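Local coordinates for virulence protein STM3117 (PDB 3HUH), which promotes replication of Salmonella Typhimurium inside host macrophages and may take part in building or modifying the peptidoglycan of the cell wall, at residues A[24-34]-A[64-74]. Residues are numbered along the deposited sequence; the frame is centred on the assembly and turned at random.
Sequences IDHLVLTVSDI and QKINLHQQEME
Ile-24 O accepts a nearly straight hydrogen bond (172°) from Gln-64 NE2 at 2.7 Å; the oxygen lies in the amide plane, whereas the nitrogen stands above the carbonyl plane. Gln-64 OE1 accepts a hydrogen bond from Ile-24 N of the second subunit, so one amide ties both chains. The parallel ladder begins slackly, its bonds at Asp-25 O and Leu-27 N being weak, then tightens from Leu-27 O, which receives Asn-67 N at 2.9 Å, to Val-31 O, which receives Gln-71 N. Val-28 sets CG1 anti to its backbone N (chi1 178°), planting that methyl over the centre of the His-69 ring, 3.5 Å from the centroid: a CH-pi contact. On the opposite face from Val-28, Leu-29 CG and CD1 press on Ile-66 CG2, and Leu-29 also touches Tyr-41 of helix 34-43. Beyond the strand, Ile-34 N, in the first turn of that helix, donates to Gln-70 OE1 at 2.9 Å, in the carbonyl plane on a lone pair. The pairing of first and fourth strands fits the beta-alpha-beta-beta-beta module of the VOC fold; the contact's chemistry implies a centre held by backbone hydrogen bonds, with glutamine amides bonded at the dimer edge and at the helix start.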
loop_
_atom_site.group_PDB
_atom_site.type_symbol
_atom_site.label_atom_id
_atom_site.label_comp_id
_atom_site.label_asym_id
_atom_site.label_seq_id
_atom_site.Cartn_x
_atom_site.Cartn_y
_atom_site.Cartn_z
ATOM N N ILE A 24 2.869 3.721 6.806
ATOM C CA ILE A 24 2.986 2.483 6.042
ATOM C C ILE A 24 4.490 2.362 5.784
ATOM O O ILE A 24 5.135 3.348 5.420
ATOM C CB ILE A 24 2.247 2.588 4.688
ATOM C CG1 ILE A 24 0.734 2.545 4.915
ATOM C CG2 ILE A 24 2.703 1.471 3.749
ATOM C CD1 ILE A 24 -0.078 2.959 3.687
ATOM N N ASP A 25 5.054 1.178 6.000
ATOM C CA ASP A 25 6.482 0.968 5.766
ATOM C C ASP A 25 6.691 0.400 4.372
ATOM O O ASP A 25 7.586 0.818 3.635
ATOM C CB ASP A 25 7.064 -0.029 6.766
ATOM C CG ASP A 25 8.571 -0.150 6.646
ATOM O OD1 ASP A 25 9.262 0.810 7.033
ATOM O OD2 ASP A 25 9.067 -1.191 6.165
ATOM N N HIS A 26 5.868 -0.579 4.028
ATOM C CA HIS A 26 5.977 -1.224 2.734
ATOM C C HIS A 26 4.727 -2.035 2.461
ATOM O O HIS A 26 3.829 -2.125 3.301
ATOM C CB HIS A 26 7.215 -2.136 2.703
ATOM C CG HIS A 26 7.221 -3.207 3.756
ATOM N ND1 HIS A 26 6.540 -4.400 3.620
ATOM C CD2 HIS A 26 7.853 -3.273 4.953
ATOM C CE1 HIS A 26 6.759 -5.155 4.684
ATOM N NE2 HIS A 26 7.552 -4.493 5.508
ATOM N N LEU A 27 4.666 -2.601 1.266
ATOM C CA LEU A 27 3.549 -3.437 0.881
ATOM C C LEU A 27 4.068 -4.381 -0.183
ATOM O O LEU A 27 5.137 -4.160 -0.756
ATOM C CB LEU A 27 2.384 -2.588 0.357
ATOM C CG LEU A 27 2.611 -1.679 -0.849
ATOM C CD1 LEU A 27 2.446 -2.461 -2.131
ATOM C CD2 LEU A 27 1.607 -0.547 -0.806
ATOM N N VAL A 28 3.318 -5.441 -0.437
ATOM C CA VAL A 28 3.722 -6.428 -1.419
ATOM C C VAL A 28 2.807 -6.463 -2.631
ATOM O O VAL A 28 1.583 -6.551 -2.506
ATOM C CB VAL A 28 3.753 -7.852 -0.808
ATOM C CG1 VAL A 28 4.130 -8.874 -1.875
ATOM C CG2 VAL A 28 4.750 -7.910 0.338
ATOM N N LEU A 29 3.414 -6.374 -3.808
ATOM C CA LEU A 29 2.671 -6.461 -5.051
ATOM C C LEU A 29 2.970 -7.831 -5.640
ATOM O O LEU A 29 4.126 -8.244 -5.695
ATOM C CB LEU A 29 3.115 -5.384 -6.050
ATOM C CG LEU A 29 2.725 -3.932 -5.772
ATOM C CD1 LEU A 29 3.251 -3.040 -6.898
ATOM C CD2 LEU A 29 1.201 -3.824 -5.676
ATOM N N THR A 30 1.926 -8.544 -6.050
ATOM C CA THR A 30 2.103 -9.847 -6.676
ATOM C C THR A 30 1.990 -9.575 -8.168
ATOM O O THR A 30 0.980 -9.056 -8.643
ATOM C CB THR A 30 1.031 -10.837 -6.204
ATOM O OG1 THR A 30 1.197 -11.043 -4.797
ATOM C CG2 THR A 30 1.174 -12.181 -6.929
ATOM N N VAL A 31 3.039 -9.925 -8.904
ATOM C CA VAL A 31 3.090 -9.646 -10.335
ATOM C C VAL A 31 3.377 -10.856 -11.220
ATOM O O VAL A 31 3.916 -11.865 -10.762
ATOM C CB VAL A 31 4.153 -8.554 -10.612
ATOM C CG1 VAL A 31 3.806 -7.290 -9.834
ATOM C CG2 VAL A 31 5.532 -9.051 -10.209
ATOM N N SER A 32 3.012 -10.750 -12.496
ATOM C CA SER A 32 3.250 -11.850 -13.426
ATOM C C SER A 32 4.730 -11.976 -13.785
ATOM O O SER A 32 5.259 -13.087 -13.893
ATOM C CB SER A 32 2.406 -11.674 -14.698
ATOM O OG SER A 32 2.735 -10.485 -15.395
ATOM N N ASP A 33 5.402 -10.841 -13.952
ATOM C CA ASP A 33 6.818 -10.843 -14.300
ATOM C C ASP A 33 7.579 -9.723 -13.587
ATOM O O ASP A 33 7.438 -8.545 -13.922
ATOM C CB ASP A 33 6.986 -10.689 -15.812
ATOM C CG ASP A 33 8.417 -10.898 -16.256
ATOM O OD1 ASP A 33 8.866 -12.064 -16.291
ATOM O OD2 ASP A 33 9.102 -9.900 -16.549
ATOM N N ILE A 34 8.392 -10.102 -12.610
ATOM C CA ILE A 34 9.161 -9.135 -11.848
ATOM C C ILE A 34 10.044 -8.240 -12.724
ATOM O O ILE A 34 10.107 -7.032 -12.500
ATOM C CB ILE A 34 9.995 -9.852 -10.753
ATOM C CG1 ILE A 34 9.060 -10.273 -9.611
ATOM C CG2 ILE A 34 11.117 -8.947 -10.253
ATOM C CD1 ILE A 34 9.733 -10.996 -8.459
ATOM N N GLN A 64 10.360 4.324 2.079
ATOM C CA GLN A 64 9.456 3.184 2.055
ATOM C C GLN A 64 9.906 2.248 0.942
ATOM O O GLN A 64 10.927 2.488 0.299
ATOM C CB GLN A 64 8.020 3.664 1.790
ATOM C CG GLN A 64 7.435 4.567 2.895
ATOM C CD GLN A 64 6.106 5.225 2.507
ATOM O OE1 GLN A 64 6.031 5.985 1.543
ATOM N NE2 GLN A 64 5.057 4.940 3.273
ATOM N N LYS A 65 9.166 1.168 0.735
ATOM C CA LYS A 65 9.497 0.248 -0.342
ATOM C C LYS A 65 8.326 -0.643 -0.714
ATOM O O LYS A 65 7.365 -0.779 0.044
ATOM C CB LYS A 65 10.716 -0.619 0.014
ATOM C CG LYS A 65 10.492 -1.688 1.084
ATOM C CD LYS A 65 11.672 -2.667 1.094
ATOM C CE LYS A 65 11.556 -3.690 2.217
ATOM N NZ LYS A 65 12.331 -4.923 1.876
ATOM N N ILE A 66 8.399 -1.212 -1.910
ATOM C CA ILE A 66 7.387 -2.136 -2.385
ATOM C C ILE A 66 8.100 -3.455 -2.651
ATOM O O ILE A 66 9.002 -3.523 -3.487
ATOM C CB ILE A 66 6.728 -1.636 -3.685
ATOM C CG1 ILE A 66 5.832 -0.436 -3.370
ATOM C CG2 ILE A 66 5.924 -2.763 -4.337
ATOM C CD1 ILE A 66 5.251 0.227 -4.583
ATOM N N ASN A 67 7.728 -4.487 -1.904
ATOM C CA ASN A 67 8.325 -5.797 -2.109
ATOM C C ASN A 67 7.564 -6.463 -3.243
ATOM O O ASN A 67 6.348 -6.283 -3.385
ATOM C CB ASN A 67 8.237 -6.655 -0.847
ATOM C CG ASN A 67 9.182 -6.194 0.237
ATOM O OD1 ASN A 67 10.253 -5.646 -0.051
ATOM N ND2 ASN A 67 8.811 -6.440 1.490
ATOM N N LEU A 68 8.276 -7.226 -4.059
ATOM C CA LEU A 68 7.644 -7.898 -5.174
ATOM C C LEU A 68 7.608 -9.406 -5.005
ATOM O O LEU A 68 8.565 -10.007 -4.519
ATOM C CB LEU A 68 8.379 -7.563 -6.482
ATOM C CG LEU A 68 8.508 -6.076 -6.819
ATOM C CD1 LEU A 68 9.333 -5.910 -8.091
ATOM C CD2 LEU A 68 7.120 -5.455 -6.990
ATOM N N HIS A 69 6.477 -10.001 -5.380
ATOM C CA HIS A 69 6.304 -11.458 -5.367
ATOM C C HIS A 69 5.897 -11.803 -6.794
ATOM O O HIS A 69 4.990 -11.180 -7.354
ATOM C CB HIS A 69 5.146 -11.914 -4.473
ATOM C CG HIS A 69 5.459 -11.972 -3.010
ATOM N ND1 HIS A 69 6.653 -11.548 -2.470
ATOM C CD2 HIS A 69 4.703 -12.391 -1.968
ATOM C CE1 HIS A 69 6.619 -11.702 -1.157
ATOM N NE2 HIS A 69 5.445 -12.212 -0.828
ATOM N N GLN A 70 6.553 -12.783 -7.398
ATOM C CA GLN A 70 6.163 -13.171 -8.743
ATOM C C GLN A 70 5.217 -14.362 -8.621
ATOM O O GLN A 70 5.377 -15.205 -7.738
ATOM C CB GLN A 70 7.393 -13.552 -9.571
ATOM C CG GLN A 70 7.084 -13.959 -11.000
ATOM C CD GLN A 70 8.331 -13.990 -11.871
ATOM O OE1 GLN A 70 8.849 -12.948 -12.269
ATOM N NE2 GLN A 70 8.829 -15.192 -12.156
ATOM N N GLN A 71 4.219 -14.434 -9.488
ATOM C CA GLN A 71 3.304 -15.561 -9.420
ATOM C C GLN A 71 4.093 -16.860 -9.552
ATOM O O GLN A 71 5.088 -16.920 -10.277
ATOM C CB GLN A 71 2.256 -15.466 -10.525
ATOM C CG GLN A 71 1.293 -14.308 -10.330
ATOM C CD GLN A 71 0.178 -14.304 -11.352
ATOM O OE1 GLN A 71 0.412 -14.094 -12.543
ATOM N NE2 GLN A 71 -1.044 -14.549 -10.892
ATOM N N GLU A 72 3.640 -17.879 -8.829
ATOM C CA GLU A 72 4.250 -19.206 -8.807
ATOM C C GLU A 72 5.446 -19.275 -7.862
ATOM O O GLU A 72 6.037 -20.337 -7.675
ATOM C CB GLU A 72 4.642 -19.651 -10.218
ATOM C CG GLU A 72 3.458 -19.735 -11.166
ATOM C CD GLU A 72 2.368 -20.672 -10.667
ATOM O OE1 GLU A 72 2.624 -21.888 -10.558
ATOM O OE2 GLU A 72 1.252 -20.193 -10.382
ATOM N N MET A 73 5.815 -18.138 -7.278
ATOM C CA MET A 73 6.895 -18.127 -6.295
ATOM C C MET A 73 6.690 -17.022 -5.267
ATOM O O MET A 73 7.600 -16.271 -4.930
ATOM C CB MET A 73 8.280 -18.042 -6.957
ATOM C CG MET A 73 8.631 -16.788 -7.718
ATOM S SD MET A 73 10.267 -16.991 -8.528
ATOM C CE MET A 73 11.352 -17.280 -7.102
ATOM N N GLU A 74 5.464 -16.959 -4.752
ATOM C CA GLU A 74 5.085 -15.977 -3.744
ATOM C C GLU A 74 5.508 -16.440 -2.345
ATOM O O GLU A 74 5.132 -17.523 -1.901
ATOM C CB GLU A 74 3.569 -15.768 -3.789
ATOM C CG GLU A 74 3.071 -15.332 -5.160
ATOM C CD GLU A 74 1.572 -15.491 -5.329
ATOM O OE1 GLU A 74 1.080 -15.293 -6.461
ATOM O OE2 GLU A 74 0.893 -15.812 -4.338
HETATM O O HOH W 1 10.985 -11.904 -14.072
#